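Local coordinates for protein mini spindles (Drosophila melanogaster, PDB 5VJC) that probably binds tubulin through its HEAT-repeat TOG domains, promoting microtubule dynamics and mitotic spindle formation, at residues V159-I164 against L192-F197; Y66-I71 against P105-K110. All blocks are in the same frame, centred on the assembly; numbering follows the deposited sequence.

Interaction 1: residues V159-I164 against L192-F197; sequences VLRQVI and LDELTF
Arg-161 carries this contact between helices 150-166 and 185-202 of a HEAT-repeat TOG domain, using the edge of its guanidinium for one partner and a face for another. Along the edge, NE of Arg-161 donates to OE2 of Glu-194 at 3.0 Å in a nearly straight bond (172°) that takes the syn lone pair. Its NH2 reaches OE1 of Glu-194, also at 3.0 Å, but from above the carboxylate plane. The two flat groups are turned 32° apart, so this side-on salt bridge is slightly twisted. One guanidinium face rests on the Phe-197 ring with the planes 3° apart; Arg-161 CZ stands 3.5 Å from the ring centroid, a stacked cation-pi pair to which CD adds a CH-pi contact. An alanine in place of Arg-161 removes both donors and the stacked cation, and would probably leave the buried Glu-194 carboxylate poorly compensated and the tie between the helices weaker.

Long side chains suit the place because the axes of segments 159-164 and 192-197 come no nearer than 12.7 Å. Arg-161 spans the gap by running extended from CG to NE. Glu-194 and Phe-197, one turn apart, both set CG anti to the backbone N, and a bend at chi2 of Glu-194 brings its carboxylate to the guanidinium edge. Deeper in, Leu-160 packs on Val-138 and Leu-141 of helix 131-142 and lays CD2 alongside the glutamate, 3.6 Å from Glu-194 OE2. Ile-164, backed by Val-172, brings its CD1 to the rim of the aromatic ring, 4.5 Å from CE2 of Phe-197.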
loop_
_atom_site.group_PDB
_atom_site.type_symbol
_atom_site.label_atom_id
_atom_site.label_comp_id
_atom_site.label_asym_id
_atom_site.label_seq_id
_atom_site.Cartn_x
_atom_site.Cartn_y
_atom_site.Cartn_z
ATOM N N VAL A 159 -2.941 -6.617 -4.203
ATOM C CA VAL A 159 -3.776 -5.701 -3.414
ATOM C C VAL A 159 -3.590 -4.269 -3.895
ATOM O O VAL A 159 -4.553 -3.557 -4.099
ATOM C CB VAL A 159 -3.428 -5.802 -1.895
ATOM C CG1 VAL A 159 -4.182 -4.714 -1.059
ATOM C CG2 VAL A 159 -3.721 -7.206 -1.373
ATOM N N LEU A 160 -2.344 -3.834 -4.072
ATOM C CA LEU A 160 -2.114 -2.459 -4.506
ATOM C C LEU A 160 -2.832 -2.179 -5.838
ATOM O O LEU A 160 -3.404 -1.094 -6.061
ATOM C CB LEU A 160 -0.619 -2.172 -4.640
ATOM C CG LEU A 160 -0.252 -0.696 -4.861
ATOM C CD1 LEU A 160 -0.398 0.136 -3.576
ATOM C CD2 LEU A 160 1.151 -0.551 -5.414
ATOM N N ARG A 161 -2.871 -3.185 -6.704
ATOM C CA ARG A 161 -3.467 -2.961 -8.020
ATOM C C ARG A 161 -4.982 -3.075 -8.002
ATOM O O ARG A 161 -5.640 -2.743 -8.987
ATOM C CB ARG A 161 -2.847 -3.913 -9.028
ATOM C CG ARG A 161 -1.411 -3.486 -9.324
ATOM C CD ARG A 161 -0.681 -4.468 -10.227
ATOM N NE ARG A 161 0.726 -4.103 -10.331
ATOM C CZ ARG A 161 1.588 -4.677 -11.167
ATOM N NH1 ARG A 161 1.174 -5.624 -12.004
ATOM N NH2 ARG A 161 2.856 -4.272 -11.185
ATOM N N GLN A 162 -5.524 -3.488 -6.860
ATOM C CA GLN A 162 -6.940 -3.326 -6.580
ATOM C C GLN A 162 -7.240 -1.967 -5.944
ATOM O O GLN A 162 -8.250 -1.365 -6.247
ATOM C CB GLN A 162 -7.433 -4.420 -5.645
ATOM C CG GLN A 162 -7.404 -5.807 -6.241
ATOM C CD GLN A 162 -7.801 -6.810 -5.208
ATOM O OE1 GLN A 162 -7.134 -6.936 -4.161
ATOM N NE2 GLN A 162 -8.924 -7.488 -5.444
ATOM N N VAL A 163 -6.370 -1.516 -5.039
ATOM C CA VAL A 163 -6.576 -0.236 -4.367
ATOM C C VAL A 163 -6.745 0.905 -5.367
ATOM O O VAL A 163 -7.617 1.771 -5.192
ATOM C CB VAL A 163 -5.415 0.085 -3.413
ATOM C CG1 VAL A 163 -5.566 1.488 -2.843
ATOM C CG2 VAL A 163 -5.375 -0.944 -2.269
ATOM N N ILE A 164 -5.936 0.908 -6.430
ATOM C CA ILE A 164 -5.985 2.003 -7.386
ATOM C C ILE A 164 -7.312 2.049 -8.135
ATOM O O ILE A 164 -7.611 3.043 -8.758
ATOM C CB ILE A 164 -4.855 1.934 -8.440
ATOM C CG1 ILE A 164 -4.970 0.640 -9.252
ATOM C CG2 ILE A 164 -3.509 2.046 -7.775
ATOM C CD1 ILE A 164 -3.716 0.300 -10.044
ATOM N N LEU A 192 10.336 1.216 -7.961
ATOM C CA LEU A 192 10.628 1.645 -9.337
ATOM C C LEU A 192 9.866 0.828 -10.399
ATOM O O LEU A 192 9.259 1.409 -11.300
ATOM C CB LEU A 192 12.130 1.580 -9.607
ATOM C CG LEU A 192 12.936 2.715 -8.967
ATOM C CD1 LEU A 192 14.436 2.338 -8.844
ATOM C CD2 LEU A 192 12.733 4.026 -9.732
ATOM N N ASP A 193 9.882 -0.502 -10.283
ATOM C CA ASP A 193 9.095 -1.375 -11.164
ATOM C C ASP A 193 7.586 -1.045 -11.103
ATOM O O ASP A 193 6.883 -1.103 -12.114
ATOM C CB ASP A 193 9.309 -2.863 -10.807
ATOM C CG ASP A 193 10.707 -3.377 -11.181
ATOM O OD1 ASP A 193 11.458 -2.664 -11.876
ATOM O OD2 ASP A 193 11.052 -4.508 -10.772
ATOM N N GLU A 194 7.083 -0.707 -9.924
ATOM C CA GLU A 194 5.676 -0.348 -9.808
ATOM C C GLU A 194 5.403 0.981 -10.508
ATOM O O GLU A 194 4.383 1.137 -11.185
ATOM C CB GLU A 194 5.250 -0.299 -8.332
ATOM C CG GLU A 194 3.724 -0.373 -8.149
ATOM C CD GLU A 194 3.121 -1.690 -8.653
ATOM O OE1 GLU A 194 3.871 -2.668 -8.902
ATOM O OE2 GLU A 194 1.885 -1.766 -8.762
ATOM N N LEU A 195 6.320 1.938 -10.377
ATOM C CA LEU A 195 6.160 3.199 -11.086
ATOM C C LEU A 195 6.066 2.947 -12.595
ATOM O O LEU A 195 5.249 3.561 -13.285
ATOM C CB LEU A 195 7.306 4.162 -10.764
ATOM C CG LEU A 195 7.334 4.660 -9.299
ATOM C CD1 LEU A 195 8.678 5.294 -8.920
ATOM C CD2 LEU A 195 6.163 5.631 -9.002
ATOM N N THR A 196 6.880 2.023 -13.086
ATOM C CA THR A 196 6.879 1.669 -14.506
ATOM C C THR A 196 5.513 1.100 -14.899
ATOM O O THR A 196 4.947 1.477 -15.932
ATOM C CB THR A 196 7.989 0.646 -14.837
ATOM O OG1 THR A 196 9.256 1.146 -14.395
ATOM C CG2 THR A 196 8.049 0.347 -16.353
ATOM N N PHE A 197 4.978 0.203 -14.069
ATOM C CA PHE A 197 3.658 -0.358 -14.338
ATOM C C PHE A 197 2.596 0.746 -14.383
ATOM O O PHE A 197 1.762 0.799 -15.296
ATOM C CB PHE A 197 3.287 -1.420 -13.293
ATOM C CG PHE A 197 1.822 -1.782 -13.299
ATOM C CD1 PHE A 197 1.332 -2.729 -14.191
ATOM C CD2 PHE A 197 0.938 -1.164 -12.431
ATOM C CE1 PHE A 197 -0.020 -3.049 -14.200
ATOM C CE2 PHE A 197 -0.410 -1.485 -12.437
ATOM C CZ PHE A 197 -0.882 -2.436 -13.320
#

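Interaction 2: residues Y66-I71 against P105-K110; sequences YHLKVI and PSVLIK
Segments 66-71 and 105-110 run almost parallel, 11° apart, and come close enough for branched aliphatic side chains to touch the opposing backbone. Leu-68, Ile-71 and Val-107 make up the packed part. Val-107 splits its two methyls between neighbours one turn apart on the other helix: CG2 lies 3.9 Å from CD2 of Leu-68, while CG1, anti to the backbone N, meets Ile-71 CD1 at 4.2 Å. The valine crosses the leucine obliquely but the isoleucine at about a right angle. Leu-68 also drops its CD2 onto the first turn of the second helix, 3.6 Å from Ser-106 O. Both branches of Ile-71 are used, since its CG2 sits against that helix 3.6 Å from Lys-110 O. A beta-branched residue suits the places of Val-107 and Ile-71, offering two methyl-bearing arms close to its own helix. His-67 contributes only its CB to Val-107 CG2; its imidazole leads away, and NE2 is hydrogen-bonded to His-61 O.

The parallel run of two helices separated by others in sequence is consistent with the HEAT-repeat array, an alpha-solenoid, of a TOG domain. Trp-95 of helix 89-99 lies behind, touching both His-67 and Ile-71.

Toward solvent, at Ser-106 and Lys-110, the fit becomes looser. CD1 of Leu-68 approaches Ser-106 CB at 4.1 Å, and the small side chain of Ser-106 probably leaves the leucine room to come so near the backbone. On the next turn the exposed Lys-110 lends just its aliphatic root, CG lying 4.0 Å from Leu-68 CD2. Bends at chi2 and chi3 then carry the chain away from helix 64-77, and NZ makes, among its partners, a long, weak ion pair with Glu-113.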
loop_
_atom_site.group_PDB
_atom_site.type_symbol
_atom_site.label_atom_id
_atom_site.label_comp_id
_atom_site.label_asym_id
_atom_site.label_seq_id
_atom_site.Cartn_x
_atom_site.Cartn_y
_atom_site.Cartn_z
ATOM N N TYR A 66 -2.895 -16.340 16.774
ATOM C CA TYR A 66 -4.232 -15.773 16.963
ATOM C C TYR A 66 -4.577 -14.782 15.850
ATOM O O TYR A 66 -5.749 -14.600 15.510
ATOM C CB TYR A 66 -4.351 -15.108 18.339
ATOM C CG TYR A 66 -4.281 -16.132 19.442
ATOM C CD1 TYR A 66 -5.311 -17.051 19.625
ATOM C CD2 TYR A 66 -3.152 -16.237 20.248
ATOM C CE1 TYR A 66 -5.232 -18.023 20.610
ATOM C CE2 TYR A 66 -3.070 -17.196 21.235
ATOM C CZ TYR A 66 -4.110 -18.087 21.413
ATOM O OH TYR A 66 -4.014 -19.044 22.400
ATOM N N HIS A 67 -3.557 -14.147 15.290
ATOM C CA HIS A 67 -3.743 -13.288 14.121
ATOM C C HIS A 67 -4.155 -14.091 12.895
ATOM O O HIS A 67 -4.999 -13.643 12.097
ATOM C CB HIS A 67 -2.464 -12.515 13.828
ATOM C CG HIS A 67 -1.944 -11.761 15.005
ATOM N ND1 HIS A 67 -0.638 -11.331 15.092
ATOM C CD2 HIS A 67 -2.546 -11.380 16.155
ATOM C CE1 HIS A 67 -0.463 -10.705 16.240
ATOM N NE2 HIS A 67 -1.608 -10.716 16.901
ATOM N N LEU A 68 -3.572 -15.281 12.731
ATOM C CA LEU A 68 -3.966 -16.126 11.610
ATOM C C LEU A 68 -5.414 -16.537 11.788
ATOM O O LEU A 68 -6.178 -16.554 10.834
ATOM C CB LEU A 68 -3.067 -17.370 11.470
ATOM C CG LEU A 68 -1.618 -17.169 10.995
ATOM C CD1 LEU A 68 -0.835 -18.468 11.111
ATOM C CD2 LEU A 68 -1.555 -16.664 9.568
ATOM N N LYS A 69 -5.777 -16.894 13.016
ATOM C CA LYS A 69 -7.164 -17.221 13.340
ATOM C C LYS A 69 -8.119 -16.080 13.008
ATOM O O LYS A 69 -9.150 -16.286 12.361
ATOM C CB LYS A 69 -7.297 -17.577 14.830
ATOM C CG LYS A 69 -8.725 -17.899 15.254
ATOM C CD LYS A 69 -8.701 -18.355 16.717
ATOM C CE LYS A 69 -10.023 -18.950 17.151
ATOM N NZ LYS A 69 -9.909 -19.493 18.531
ATOM N N VAL A 70 -7.778 -14.876 13.460
ATOM C CA VAL A 70 -8.596 -13.701 13.150
ATOM C C VAL A 70 -8.814 -13.547 11.646
ATOM O O VAL A 70 -9.945 -13.364 11.178
ATOM C CB VAL A 70 -7.960 -12.411 13.711
ATOM C CG1 VAL A 70 -8.645 -11.172 13.128
ATOM C CG2 VAL A 70 -8.054 -12.393 15.238
ATOM N N ILE A 71 -7.735 -13.652 10.871
ATOM C CA ILE A 71 -7.856 -13.522 9.414
ATOM C C ILE A 71 -8.733 -14.624 8.810
ATOM O O ILE A 71 -9.582 -14.357 7.962
ATOM C CB ILE A 71 -6.474 -13.540 8.739
ATOM C CG1 ILE A 71 -5.721 -12.249 9.082
ATOM C CG2 ILE A 71 -6.644 -13.692 7.220
ATOM C CD1 ILE A 71 -4.217 -12.366 9.016
ATOM N N PRO A 105 5.743 -14.281 8.117
ATOM C CA PRO A 105 5.382 -14.467 6.708
ATOM C C PRO A 105 4.009 -15.101 6.525
ATOM O O PRO A 105 3.323 -14.754 5.563
ATOM C CB PRO A 105 6.484 -15.399 6.182
ATOM C CG PRO A 105 7.630 -15.211 7.134
ATOM C CD PRO A 105 7.001 -14.970 8.466
ATOM N N SER A 106 3.621 -16.020 7.409
ATOM C CA SER A 106 2.313 -16.646 7.281
ATOM C C SER A 106 1.226 -15.581 7.431
ATOM O O SER A 106 0.256 -15.556 6.674
ATOM C CB SER A 106 2.113 -17.751 8.325
ATOM O OG SER A 106 3.119 -18.743 8.212
ATOM N N VAL A 107 1.403 -14.697 8.405
ATOM C CA VAL A 107 0.393 -13.669 8.676
ATOM C C VAL A 107 0.315 -12.704 7.489
ATOM O O VAL A 107 -0.776 -12.305 7.064
ATOM C CB VAL A 107 0.695 -12.895 9.989
ATOM C CG1 VAL A 107 -0.236 -11.706 10.127
ATOM C CG2 VAL A 107 0.555 -13.816 11.198
ATOM N N LEU A 108 1.467 -12.364 6.917
ATOM C CA LEU A 108 1.464 -11.471 5.768
ATOM C C LEU A 108 0.748 -12.111 4.571
ATOM O O LEU A 108 -0.113 -11.483 3.954
ATOM C CB LEU A 108 2.887 -11.051 5.410
ATOM C CG LEU A 108 3.658 -10.291 6.491
ATOM C CD1 LEU A 108 5.118 -10.083 6.068
ATOM C CD2 LEU A 108 3.010 -8.962 6.778
ATOM N N ILE A 109 1.057 -13.369 4.261
ATOM C CA ILE A 109 0.470 -14.012 3.080
ATOM C C ILE A 109 -1.042 -14.218 3.210
ATOM O O ILE A 109 -1.802 -13.980 2.274
ATOM C CB ILE A 109 1.147 -15.378 2.776
ATOM C CG1 ILE A 109 2.549 -15.156 2.182
ATOM C CG2 ILE A 109 0.296 -16.187 1.786
ATOM C CD1 ILE A 109 3.529 -16.315 2.394
ATOM N N LYS A 110 -1.466 -14.696 4.362
ATOM C CA LYS A 110 -2.889 -14.893 4.597
ATOM C C LYS A 110 -3.637 -13.546 4.726
ATOM O O LYS A 110 -4.740 -13.421 4.213
ATOM C CB LYS A 110 -3.104 -15.758 5.840
ATOM C CG LYS A 110 -2.502 -17.172 5.724
ATOM C CD LYS A 110 -3.048 -17.907 4.491
ATOM C CE LYS A 110 -4.412 -18.524 4.776
ATOM N NZ LYS A 110 -4.937 -19.234 3.571
#

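Overall arrangement
From the N terminus, the chain first closes interaction 2, where helix 64-77 meets the start of helix 105-124 after a 33-residue excursion that includes helices 82-87 and 89-99. Interaction 1 opens only later, on helix 150-166, and closes on helix 185-202 after passing through helix 169-178. The two loops therefore follow in series, neither nested nor crossed, with centres about 23 Å apart. Helix 105-124 connects them: Leu-108 and Ile-109 touch the beginning of helix 150-166, and farther along Val-116 and Phe-119 meet Gln-162. Each contact joins two helices that are not consecutive in the chain, at two places along the helical array of one TOG domain.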